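Local coordinates for protein predicted metal-dependent hydrolase of the TIM-barrel fold (Lactobacillus casei, PDB 2QPX) that binds two zinc ions and is probably a hydrolase of the amidohydrolase family, built on a TIM barrel, with no established substrate, at residues A[153-158]-A[212-217]; A[171-176]-A[205-210]; A[335-340]-A[358-363]; A[284-289]-A[298-303]. All coordinates share one frame; numbering follows the deposited sequence. Where two conformers were deposited one is given.

How the contacts relate
All four contacts fall in the amidohydrolase region and form two pairs. Contacts 1 and 2 share helix 204-221, with centres about 16 Å apart. Contact 2 is nested inside the loop that contact 1 closes. Contact 4 comes next along the chain, then contact 3, and these two touch, with centres about 11 Å apart: Phe301 of contact 4 packs on Leu337 and His340 of contact 3, and Asn302 probably hydrogen-bonds His340. Contacts 1 and 4 are on opposite sides of the chain's centre, with centres about 30 Å apart. Contacts 2 and 4 lie nearer the zinc site, their nearest atoms about 5 Å apart without touching, whereas contacts 1 and 3 pack helices away from it.

Contact 1. Residues A[153-158]-A[212-217]; sequences NDVKQA and YHVAPF
Lys156 lies across the ring of Phe217, and Val155 packs near the edge of the ring. From CB the lysine chain starts with CG anti to the carbonyl carbon (chi1 -70°) and then runs extended. Lys156 CG comes first to the base of the aromatic side chain, 4.0 Å from Phe217 CG. CD passes on without a comparably close contact. Lys156 CE then settles over the ring face, 3.5 Å from Phe217 CE1, in a CH-pi contact 17° off the ring normal. The tip, NZ, overshoots the centre. Lys156 NZ lies 4.7 Å from the Phe217 ring centroid, so the cation-pi contact is off-centre. On the opposite face, the carbonyl His213 O sits 3.5 Å above the plane of the Phe217 ring, so the ring is clamped between a lysine methylene and a backbone oxygen. Near the ring edge, Val155 CG1 is 4.2 Å from Phe217 CD2 and also 4.3 Å from Val214 CB. Replacing Phe217 with an alanine would probably leave the lysine methylenes without a surface to lie on and open a gap beside Val155. Gln221 ties the two backbones together by bonding the carbonyls of Val155 and Phe217, and Trp148 also touches the Phe217 side chain. Helices 144-156 and 204-221 thus meet through Val155, Val214 and Phe217, flanked by an exposed lysine over the ring, consistent with the helical layer around a TIM barrel.

Contact 2. Residues A[171-176]-A[205-210]; sequences AYRVGL and PLIDYM
The short helix 170-173 and the loop after it, just beyond the zinc ligand Lys167, pack on helix 204-221 here, with Val174 and Arg173 closing on Ile207. Val174 and Ile207 meet tip to tip. Both methyls of the valine take part. Val174 CG1 is 3.7 Å from Ile207 CD1, and Val174 CG2 is 3.9 Å from Ile207 CG2. The isoleucine reaches out because its CG1 is anti to the carbonyl carbon (chi1 -73°) and the chain then runs extended to CD1. That same methyl also touches the foot of the arginine, with Arg173 CB 3.8 Å from Ile207 CD1. Beyond CB the arginine bends at chi2 and leads its guanidinium group away from the isoleucine. There Arg173 NH1 forms a salt bridge with Glu135 and bonds the carbonyl of Leu201.

A water makes the polar link between the two segments. It donates to Gly175 O at 2.9 Å and to Asp208 OD1 at 2.7 Å. The other carboxylate oxygen, Asp208 OD2, is held by Lys204 and by the backbone N of Glu179. Gly175 has backbone angles (phi 91°, psi -178°) at which a CB would press on the preceding carbonyl, which accounts for a glycine at this turn. The Arg173 side chain is about 9 Å from that of the zinc ligand His228, so the segment lies near the metal centre without reaching it, consistent with a strand-to-helix connection after a metal-ligand position in a TIM-barrel amidohydrolase.

Contact 3. Residues A[335-340]-A[358-363]; sequences QALVAH and AICWQT. With EDO (1,2-ethanediol), chain F.
Two long helices near the end of the chain, 323-342 and 349-367, pack together here through Leu337, Ile359 and Cys360. Leu337 splits its two methyls between two partners. CD1 presses on the thiol, with Leu337 CD1 only 3.4 Å from Cys360 SG, a tight apolar contact. CD2 turns to the isoleucine at a looser distance, with Leu337 CD2 4.2 Å from Ile359 CD1. The leucine has CG anti to the carbonyl carbon (chi1 -65°), which carries its branched end across to the other helix. On that helix, Cys360 SG takes the same kind of position (chi1 -73°).

The turn at 358-362 is of the wider pi type. Thr363 N therefore bonds Ala358 O, five residues back, at 2.9 Å. Another part of this helix, turned from Leu337, carries a 1,2-ethanediol that probably came from the crystallisation liquor. Its O2 donates a hydrogen bond of 2.7 Å to Thr363 OG1. The carbon C2 of the diol lies 3.6 Å from Ala358 CB, and Gln362 flanks it with OE1.

Ile359 also meets Phe301 of helix 297-304, Phe333 and Phe341 of helix 323-342, and Ile313 of strand 313-314. Val12 covers Cys360, whose backbone bonds that of Leu15 in strand 14-19. Helix 349-367 thus borders two barrel strands.

Contact 4. Residues A[284-289]-A[298-303]; sequences FDISLL and SRVFNE
A classic gamma turn at Leu288 (phi 75°, psi -50°), with a weak bond from Leu289 N to Ser287 O, bends the chain so that Ile286 and Leu289 can both pack on Val300. Leu289 meets Val300 tip to tip, with Leu289 CD1 3.8 Å from Val300 CB. Its CG, anti to the backbone N (chi1 -179°), carries the branched end to the helix. Ile286, described in one of two deposited conformers, slides past the valine, with Ile286 CG2 3.9 Å from Val300 CG1. Ile286 CD1 reaches the helix backbone beside Phe301, 4.0 Å from Phe301 CB and near the plane of the ring. With an alanine in place of Leu289, Val300 would probably lose the CD1 methyl and CG that meet it, and a gap would open at the helix.

Next to this apolar patch, Asp285 forms an Asx turn. Its OD1 accepts from Ser287 N at 2.9 Å, from above the carboxylate plane. In the conformer described, Ser287 OG also donates to Asp285 OD1, at 2.6 Å and from the same face. The backbone N of His264 bonds this oxygen too, and OD2 bonds His17. Val300 also packs on Arg270 of a second subunit. In this conformer Ser287 OG bonds ND1 of the zinc ligand His264, so a buried polar network backed by apolar packing probably fixes the orientation of that imidazole.

Contact 1. Residues A[153-158]-A[212-217]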
# COMPACT_ATOMS: atom_id res chain seq x y z
N ASN A 153 -12.34 25.74 -28.59
CA ASN A 153 -12.91 27.08 -28.34
C ASN A 153 -13.78 27.10 -27.07
O ASN A 153 -13.71 28.03 -26.28
CB ASN A 153 -13.73 27.58 -29.53
CG ASN A 153 -12.87 28.05 -30.69
OD1 ASN A 153 -11.67 28.31 -30.54
ND2 ASN A 153 -13.50 28.21 -31.86
N ASP A 154 -14.59 26.05 -26.87
CA ASP A 154 -15.42 25.94 -25.67
C ASP A 154 -14.60 25.90 -24.38
O ASP A 154 -14.92 26.56 -23.40
CB ASP A 154 -16.38 24.77 -25.80
CG ASP A 154 -17.61 24.93 -24.93
OD1 ASP A 154 -18.42 25.82 -25.24
OD2 ASP A 154 -17.78 24.19 -23.94
N VAL A 155 -13.50 25.17 -24.42
CA VAL A 155 -12.59 25.07 -23.28
C VAL A 155 -11.98 26.45 -22.98
O VAL A 155 -11.89 26.86 -21.82
CB VAL A 155 -11.49 23.99 -23.52
CG1 VAL A 155 -10.37 24.08 -22.48
CG2 VAL A 155 -12.13 22.60 -23.57
N LYS A 156 -11.54 27.14 -24.04
CA LYS A 156 -10.97 28.46 -23.91
C LYS A 156 -11.95 29.48 -23.33
O LYS A 156 -11.53 30.46 -22.72
CB LYS A 156 -10.43 28.94 -25.27
CG LYS A 156 -9.21 28.20 -25.74
CD LYS A 156 -8.91 28.58 -27.19
CE LYS A 156 -7.71 27.86 -27.75
NZ LYS A 156 -7.41 28.24 -29.14
N GLN A 157 -13.24 29.27 -23.55
CA GLN A 157 -14.31 30.16 -23.10
C GLN A 157 -14.89 29.80 -21.72
O GLN A 157 -15.86 30.45 -21.25
CB GLN A 157 -15.45 30.15 -24.11
CG GLN A 157 -15.09 30.76 -25.48
CD GLN A 157 -16.04 30.33 -26.62
OE1 GLN A 157 -17.07 29.64 -26.42
NE2 GLN A 157 -15.67 30.71 -27.86
N ALA A 158 -14.32 28.76 -21.07
CA ALA A 158 -14.96 28.25 -19.85
C ALA A 158 -15.01 29.31 -18.78
O ALA A 158 -16.04 29.45 -18.11
CB ALA A 158 -14.28 26.94 -19.33
N TYR A 212 -3.06 16.78 -23.17
CA TYR A 212 -1.83 17.53 -23.43
C TYR A 212 -2.12 18.85 -24.11
O TYR A 212 -1.52 19.87 -23.81
CB TYR A 212 -0.84 16.70 -24.28
CG TYR A 212 0.02 15.75 -23.43
CD1 TYR A 212 -0.45 14.53 -23.01
CD2 TYR A 212 1.32 16.11 -23.01
CE1 TYR A 212 0.32 13.68 -22.24
CE2 TYR A 212 2.09 15.26 -22.21
CZ TYR A 212 1.60 14.06 -21.83
OH TYR A 212 2.34 13.21 -21.04
N HIS A 213 -3.08 18.86 -25.03
CA HIS A 213 -3.40 20.06 -25.79
C HIS A 213 -4.27 21.09 -25.07
O HIS A 213 -4.14 22.27 -25.34
CB HIS A 213 -3.91 19.70 -27.18
CG HIS A 213 -2.85 19.19 -28.07
ND1 HIS A 213 -2.27 19.99 -29.04
CD2 HIS A 213 -2.16 18.02 -28.08
CE1 HIS A 213 -1.32 19.31 -29.66
NE2 HIS A 213 -1.20 18.13 -29.09
N VAL A 214 -5.10 20.68 -24.12
CA VAL A 214 -5.88 21.66 -23.40
C VAL A 214 -5.08 22.30 -22.25
O VAL A 214 -5.48 23.35 -21.76
CB VAL A 214 -7.25 21.14 -22.86
CG1 VAL A 214 -8.14 20.68 -24.03
CG2 VAL A 214 -7.06 20.09 -21.77
N ALA A 215 -4.00 21.68 -21.80
CA ALA A 215 -3.23 22.21 -20.68
C ALA A 215 -2.88 23.70 -20.85
O ALA A 215 -3.10 24.49 -19.94
CB ALA A 215 -2.02 21.31 -20.33
N PRO A 216 -2.31 24.10 -22.01
CA PRO A 216 -2.00 25.53 -22.17
C PRO A 216 -3.24 26.44 -22.11
O PRO A 216 -3.15 27.58 -21.64
CB PRO A 216 -1.36 25.60 -23.56
CG PRO A 216 -1.11 24.23 -23.95
CD PRO A 216 -1.82 23.28 -23.13
N PHE A 217 -4.38 25.96 -22.61
CA PHE A 217 -5.61 26.72 -22.57
C PHE A 217 -6.07 26.96 -21.13
O PHE A 217 -6.64 28.01 -20.81
CB PHE A 217 -6.76 26.06 -23.30
CG PHE A 217 -6.46 25.52 -24.68
CD1 PHE A 217 -5.48 26.07 -25.49
CD2 PHE A 217 -7.26 24.52 -25.21
CE1 PHE A 217 -5.27 25.56 -26.78
CE2 PHE A 217 -7.01 24.00 -26.48
CZ PHE A 217 -6.04 24.55 -27.25

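Contact 2. Residues A[171-176]-A[205-210]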
# COMPACT_ATOMS: atom_id res chain seq x y z
N ALA A 171 -9.22 8.65 -15.72
CA ALA A 171 -8.97 7.44 -14.93
C ALA A 171 -10.07 6.41 -15.12
O ALA A 171 -9.80 5.20 -15.11
CB ALA A 171 -8.80 7.79 -13.45
N TYR A 172 -11.31 6.86 -15.27
CA TYR A 172 -12.47 5.95 -15.42
C TYR A 172 -12.53 5.33 -16.85
O TYR A 172 -13.20 4.30 -17.07
CB TYR A 172 -13.79 6.69 -15.22
CG TYR A 172 -14.17 7.14 -13.82
CD1 TYR A 172 -14.59 6.25 -12.87
CD2 TYR A 172 -14.19 8.48 -13.50
CE1 TYR A 172 -15.01 6.67 -11.61
CE2 TYR A 172 -14.60 8.93 -12.25
CZ TYR A 172 -15.00 8.02 -11.31
OH TYR A 172 -15.41 8.54 -10.07
N ARG A 173 -11.87 5.95 -17.83
CA ARG A 173 -12.04 5.60 -19.24
C ARG A 173 -10.83 4.83 -19.76
O ARG A 173 -10.97 3.80 -20.45
CB ARG A 173 -12.32 6.83 -20.09
CG ARG A 173 -13.56 7.64 -19.68
CD ARG A 173 -14.79 6.88 -19.98
NE ARG A 173 -16.00 7.50 -19.46
CZ ARG A 173 -16.69 8.46 -20.04
NH1 ARG A 173 -16.30 9.03 -21.18
NH2 ARG A 173 -17.82 8.88 -19.46
N VAL A 174 -9.65 5.36 -19.46
CA VAL A 174 -8.38 4.92 -20.07
C VAL A 174 -7.21 4.79 -19.11
O VAL A 174 -6.14 4.31 -19.49
CB VAL A 174 -8.00 5.85 -21.23
CG1 VAL A 174 -9.05 5.78 -22.37
CG2 VAL A 174 -7.81 7.31 -20.77
N GLY A 175 -7.37 5.25 -17.87
CA GLY A 175 -6.30 5.20 -16.93
C GLY A 175 -5.46 6.47 -16.96
O GLY A 175 -5.75 7.42 -17.72
N LEU A 176 -4.41 6.48 -16.14
CA LEU A 176 -3.64 7.68 -15.88
C LEU A 176 -2.19 7.66 -16.40
O LEU A 176 -1.41 8.55 -16.07
CB LEU A 176 -3.64 8.04 -14.39
CG LEU A 176 -4.99 8.46 -13.81
CD1 LEU A 176 -4.83 8.63 -12.29
CD2 LEU A 176 -5.46 9.73 -14.51
N PRO A 205 -5.76 7.29 -27.23
CA PRO A 205 -5.05 8.29 -28.02
C PRO A 205 -5.73 9.66 -28.04
O PRO A 205 -5.07 10.69 -27.88
CB PRO A 205 -5.04 7.66 -29.43
CG PRO A 205 -5.25 6.22 -29.23
CD PRO A 205 -6.04 6.06 -27.99
N LEU A 206 -7.05 9.68 -28.18
CA LEU A 206 -7.74 10.97 -28.23
C LEU A 206 -7.81 11.67 -26.86
O LEU A 206 -7.60 12.87 -26.79
CB LEU A 206 -9.11 10.82 -28.87
CG LEU A 206 -9.88 12.12 -29.09
CD1 LEU A 206 -9.08 13.13 -29.96
CD2 LEU A 206 -11.29 11.82 -29.69
N ILE A 207 -8.08 10.92 -25.80
CA ILE A 207 -8.09 11.52 -24.45
C ILE A 207 -6.71 12.08 -24.10
O ILE A 207 -6.60 13.21 -23.61
CB ILE A 207 -8.56 10.49 -23.38
CG1 ILE A 207 -10.09 10.28 -23.53
CG2 ILE A 207 -8.26 10.99 -21.97
CD1 ILE A 207 -10.68 9.11 -22.68
N ASP A 208 -5.65 11.33 -24.35
CA ASP A 208 -4.31 11.79 -23.99
C ASP A 208 -3.94 13.01 -24.85
O ASP A 208 -3.40 14.00 -24.31
CB ASP A 208 -3.25 10.68 -24.12
CG ASP A 208 -3.28 9.65 -23.00
OD1 ASP A 208 -4.19 9.71 -22.15
OD2 ASP A 208 -2.35 8.78 -22.98
N TYR A 209 -4.24 12.98 -26.16
CA TYR A 209 -4.02 14.17 -27.01
C TYR A 209 -4.75 15.39 -26.39
O TYR A 209 -4.18 16.51 -26.26
CB TYR A 209 -4.54 13.92 -28.44
CG TYR A 209 -4.36 15.08 -29.36
CD1 TYR A 209 -5.30 16.09 -29.45
CD2 TYR A 209 -3.22 15.17 -30.17
CE1 TYR A 209 -5.12 17.16 -30.33
CE2 TYR A 209 -3.01 16.22 -31.01
CZ TYR A 209 -3.94 17.22 -31.10
OH TYR A 209 -3.73 18.28 -31.93
N MSE A 210 -6.03 15.20 -26.07
CA MSE A 210 -6.86 16.25 -25.52
C MSE A 210 -6.21 16.83 -24.27
O MSE A 210 -6.10 18.06 -24.11
CB MSE A 210 -8.21 15.66 -25.14
CG MSE A 210 -9.18 16.63 -24.56
SE MSE A 210 -10.71 15.80 -23.66
CE MSE A 210 -9.92 15.30 -21.94
O HOH W 1 -4.45 7.71 -20.35

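Contact 3. Residues A[335-340]-A[358-363]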
# COMPACT_ATOMS: atom_id res chain seq x y z
N GLN A 335 -13.18 14.93 12.02
CA GLN A 335 -12.66 14.02 13.06
C GLN A 335 -11.20 13.64 12.79
O GLN A 335 -10.36 13.59 13.73
CB GLN A 335 -13.53 12.77 13.16
CG GLN A 335 -13.04 11.77 14.16
CD GLN A 335 -13.93 10.55 14.26
OE1 GLN A 335 -14.62 10.31 15.29
NE2 GLN A 335 -13.95 9.78 13.20
N ALA A 336 -10.88 13.38 11.53
CA ALA A 336 -9.49 13.03 11.16
C ALA A 336 -8.55 14.17 11.50
O ALA A 336 -7.41 13.93 11.94
CB ALA A 336 -9.40 12.66 9.68
N LEU A 337 -8.96 15.40 11.22
CA LEU A 337 -8.12 16.54 11.49
C LEU A 337 -7.83 16.68 12.99
O LEU A 337 -6.68 16.91 13.38
CB LEU A 337 -8.75 17.81 10.99
CG LEU A 337 -8.96 17.97 9.48
CD1 LEU A 337 -9.78 19.25 9.22
CD2 LEU A 337 -7.64 17.99 8.74
N VAL A 338 -8.87 16.54 13.81
CA VAL A 338 -8.64 16.62 15.28
C VAL A 338 -7.68 15.55 15.76
O VAL A 338 -6.77 15.83 16.53
CB VAL A 338 -9.97 16.51 16.05
CG1 VAL A 338 -9.76 16.45 17.58
CG2 VAL A 338 -10.89 17.67 15.69
N ALA A 339 -7.88 14.31 15.30
CA ALA A 339 -7.08 13.18 15.74
C ALA A 339 -5.64 13.36 15.29
O ALA A 339 -4.72 13.02 16.01
CB ALA A 339 -7.65 11.86 15.21
N HIS A 340 -5.44 13.93 14.11
CA HIS A 340 -4.10 14.10 13.58
C HIS A 340 -3.35 15.23 14.28
O HIS A 340 -2.19 15.08 14.69
CB HIS A 340 -4.16 14.42 12.08
CG HIS A 340 -2.80 14.55 11.45
ND1 HIS A 340 -2.03 13.46 11.10
CD2 HIS A 340 -2.05 15.65 11.17
CE1 HIS A 340 -0.89 13.89 10.58
NE2 HIS A 340 -0.87 15.21 10.60
N ALA A 358 -6.01 26.02 6.09
CA ALA A 358 -5.52 25.80 4.73
C ALA A 358 -6.29 24.66 4.09
O ALA A 358 -6.85 24.77 2.99
CB ALA A 358 -4.00 25.50 4.79
N ILE A 359 -6.33 23.54 4.81
CA ILE A 359 -6.91 22.31 4.27
C ILE A 359 -8.43 22.43 4.04
O ILE A 359 -8.94 22.00 3.00
CB ILE A 359 -6.60 21.15 5.20
CG1 ILE A 359 -5.08 20.91 5.33
CG2 ILE A 359 -7.30 19.86 4.76
CD1 ILE A 359 -4.64 19.96 6.48
N CYS A 360 -9.14 23.02 5.01
CA CYS A 360 -10.58 23.05 4.98
C CYS A 360 -11.17 24.04 3.95
O CYS A 360 -12.22 23.77 3.36
CB CYS A 360 -11.11 23.29 6.40
SG CYS A 360 -10.93 21.88 7.46
N TRP A 361 -10.52 25.19 3.77
CA TRP A 361 -11.06 26.21 2.92
C TRP A 361 -10.05 27.14 2.24
O TRP A 361 -10.29 27.63 1.14
CB TRP A 361 -12.09 27.09 3.68
CG TRP A 361 -11.50 27.81 4.86
CD1 TRP A 361 -11.33 27.32 6.11
CD2 TRP A 361 -10.94 29.13 4.85
NE1 TRP A 361 -10.68 28.27 6.90
CE2 TRP A 361 -10.45 29.38 6.15
CE3 TRP A 361 -10.81 30.12 3.87
CZ2 TRP A 361 -9.81 30.58 6.48
CZ3 TRP A 361 -10.16 31.32 4.20
CH2 TRP A 361 -9.68 31.52 5.49
N GLN A 362 -8.96 27.46 2.93
CA GLN A 362 -8.15 28.56 2.48
C GLN A 362 -7.30 28.25 1.24
O GLN A 362 -7.19 29.09 0.34
CB GLN A 362 -7.28 29.09 3.63
CG GLN A 362 -6.51 30.34 3.31
CD GLN A 362 -5.49 30.66 4.38
OE1 GLN A 362 -4.73 29.78 4.84
NE2 GLN A 362 -5.43 31.91 4.77
N THR A 363 -6.74 27.06 1.18
CA THR A 363 -5.99 26.69 -0.03
C THR A 363 -6.93 26.66 -1.25
O THR A 363 -6.61 27.22 -2.30
CB THR A 363 -5.25 25.36 0.15
OG1 THR A 363 -4.37 25.47 1.27
CG2 THR A 363 -4.49 24.98 -1.11
C1 EDO F . -3.11 29.50 1.97
O1 EDO F . -3.34 29.70 0.57
C2 EDO F . -3.27 28.02 2.28
O2 EDO F . -2.40 27.27 1.38

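Contact 4. Residues A[284-289]-A[298-303]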
# COMPACT_ATOMS: atom_id res chain seq x y z
N PHE A 284 -4.19 17.69 -3.73
CA PHE A 284 -4.95 16.44 -3.67
C PHE A 284 -5.96 16.46 -2.54
O PHE A 284 -5.87 17.28 -1.63
CB PHE A 284 -4.03 15.22 -3.61
CG PHE A 284 -3.33 15.04 -2.31
CD1 PHE A 284 -2.29 15.87 -1.94
CD2 PHE A 284 -3.63 13.98 -1.49
CE1 PHE A 284 -1.63 15.67 -0.75
CE2 PHE A 284 -2.93 13.79 -0.31
CZ PHE A 284 -1.94 14.63 0.04
N ASP A 285 -6.89 15.51 -2.61
CA ASP A 285 -7.86 15.28 -1.55
C ASP A 285 -8.05 13.80 -1.30
O ASP A 285 -7.55 12.97 -2.07
CB ASP A 285 -9.16 16.05 -1.82
CG ASP A 285 -10.00 15.49 -2.93
OD1 ASP A 285 -10.28 14.28 -2.91
OD2 ASP A 285 -10.41 16.27 -3.82
N ILE A 286 -8.81 13.45 -0.23
CA ILE A 286 -9.21 12.05 0.05
C ILE A 286 -10.74 11.92 0.08
O ILE A 286 -11.33 11.15 0.81
CB ILE A 286 -8.57 11.48 1.32
CG1 ILE A 286 -8.94 12.33 2.56
CG2 ILE A 286 -7.04 11.36 1.15
CD1 ILE A 286 -8.74 11.61 3.93
N SER A 287 -11.37 12.71 -0.78
CA SER A 287 -12.80 12.65 -1.03
C SER A 287 -13.21 11.23 -1.52
O SER A 287 -12.38 10.46 -2.00
CB SER A 287 -13.18 13.76 -1.99
OG SER A 287 -12.68 13.49 -3.28
N LEU A 288 -14.49 10.87 -1.33
CA LEU A 288 -15.02 9.54 -1.68
C LEU A 288 -14.61 8.42 -0.72
O LEU A 288 -15.46 7.66 -0.25
CB LEU A 288 -14.73 9.20 -3.16
CG LEU A 288 -15.73 8.17 -3.76
CD1 LEU A 288 -17.21 8.70 -3.76
CD2 LEU A 288 -15.28 7.73 -5.18
N LEU A 289 -13.32 8.31 -0.43
CA LEU A 289 -12.88 7.54 0.71
C LEU A 289 -13.48 8.11 2.02
O LEU A 289 -14.01 7.33 2.83
CB LEU A 289 -11.35 7.48 0.77
CG LEU A 289 -10.72 6.65 1.93
CD1 LEU A 289 -10.77 7.36 3.29
CD2 LEU A 289 -11.28 5.23 2.07
N SER A 298 -9.51 8.58 9.12
CA SER A 298 -8.40 9.01 9.98
C SER A 298 -7.02 8.41 9.60
O SER A 298 -6.02 9.13 9.45
CB SER A 298 -8.72 8.71 11.44
OG SER A 298 -7.64 9.01 12.30
N ARG A 299 -6.97 7.10 9.44
CA ARG A 299 -5.70 6.46 9.05
C ARG A 299 -5.28 6.85 7.64
O ARG A 299 -4.10 7.10 7.39
CB ARG A 299 -5.70 4.96 9.24
CG ARG A 299 -6.34 4.12 8.21
CD ARG A 299 -6.18 2.59 8.55
NE ARG A 299 -6.88 2.33 9.80
CZ ARG A 299 -8.16 2.00 9.90
NH1 ARG A 299 -8.91 1.77 8.82
NH2 ARG A 299 -8.67 1.85 11.12
N VAL A 300 -6.25 6.96 6.73
CA VAL A 300 -5.96 7.45 5.37
C VAL A 300 -5.47 8.88 5.36
O VAL A 300 -4.48 9.20 4.69
CB VAL A 300 -7.15 7.22 4.40
CG1 VAL A 300 -6.91 7.91 3.05
CG2 VAL A 300 -7.34 5.69 4.20
N PHE A 301 -6.08 9.77 6.16
CA PHE A 301 -5.57 11.11 6.27
C PHE A 301 -4.13 11.10 6.76
O PHE A 301 -3.24 11.77 6.20
CB PHE A 301 -6.45 11.96 7.20
CG PHE A 301 -5.97 13.37 7.31
CD1 PHE A 301 -6.37 14.32 6.37
CD2 PHE A 301 -5.06 13.73 8.27
CE1 PHE A 301 -5.85 15.60 6.43
CE2 PHE A 301 -4.54 15.00 8.32
CZ PHE A 301 -4.93 15.94 7.42
N ASN A 302 -3.87 10.34 7.83
CA ASN A 302 -2.55 10.32 8.39
C ASN A 302 -1.52 9.83 7.37
O ASN A 302 -0.44 10.38 7.25
CB ASN A 302 -2.49 9.40 9.61
CG ASN A 302 -3.29 9.90 10.79
OD1 ASN A 302 -3.61 11.09 10.89
ND2 ASN A 302 -3.60 8.98 11.73
N GLU A 303 -1.86 8.76 6.67
CA GLU A 303 -0.96 8.19 5.67
C GLU A 303 -0.70 9.20 4.53
O GLU A 303 0.44 9.36 4.09
CB GLU A 303 -1.52 6.89 5.09
CG GLU A 303 -1.53 5.70 6.04
CD GLU A 303 -2.39 4.54 5.56
OE1 GLU A 303 -2.61 4.41 4.33
OE2 GLU A 303 -2.87 3.74 6.42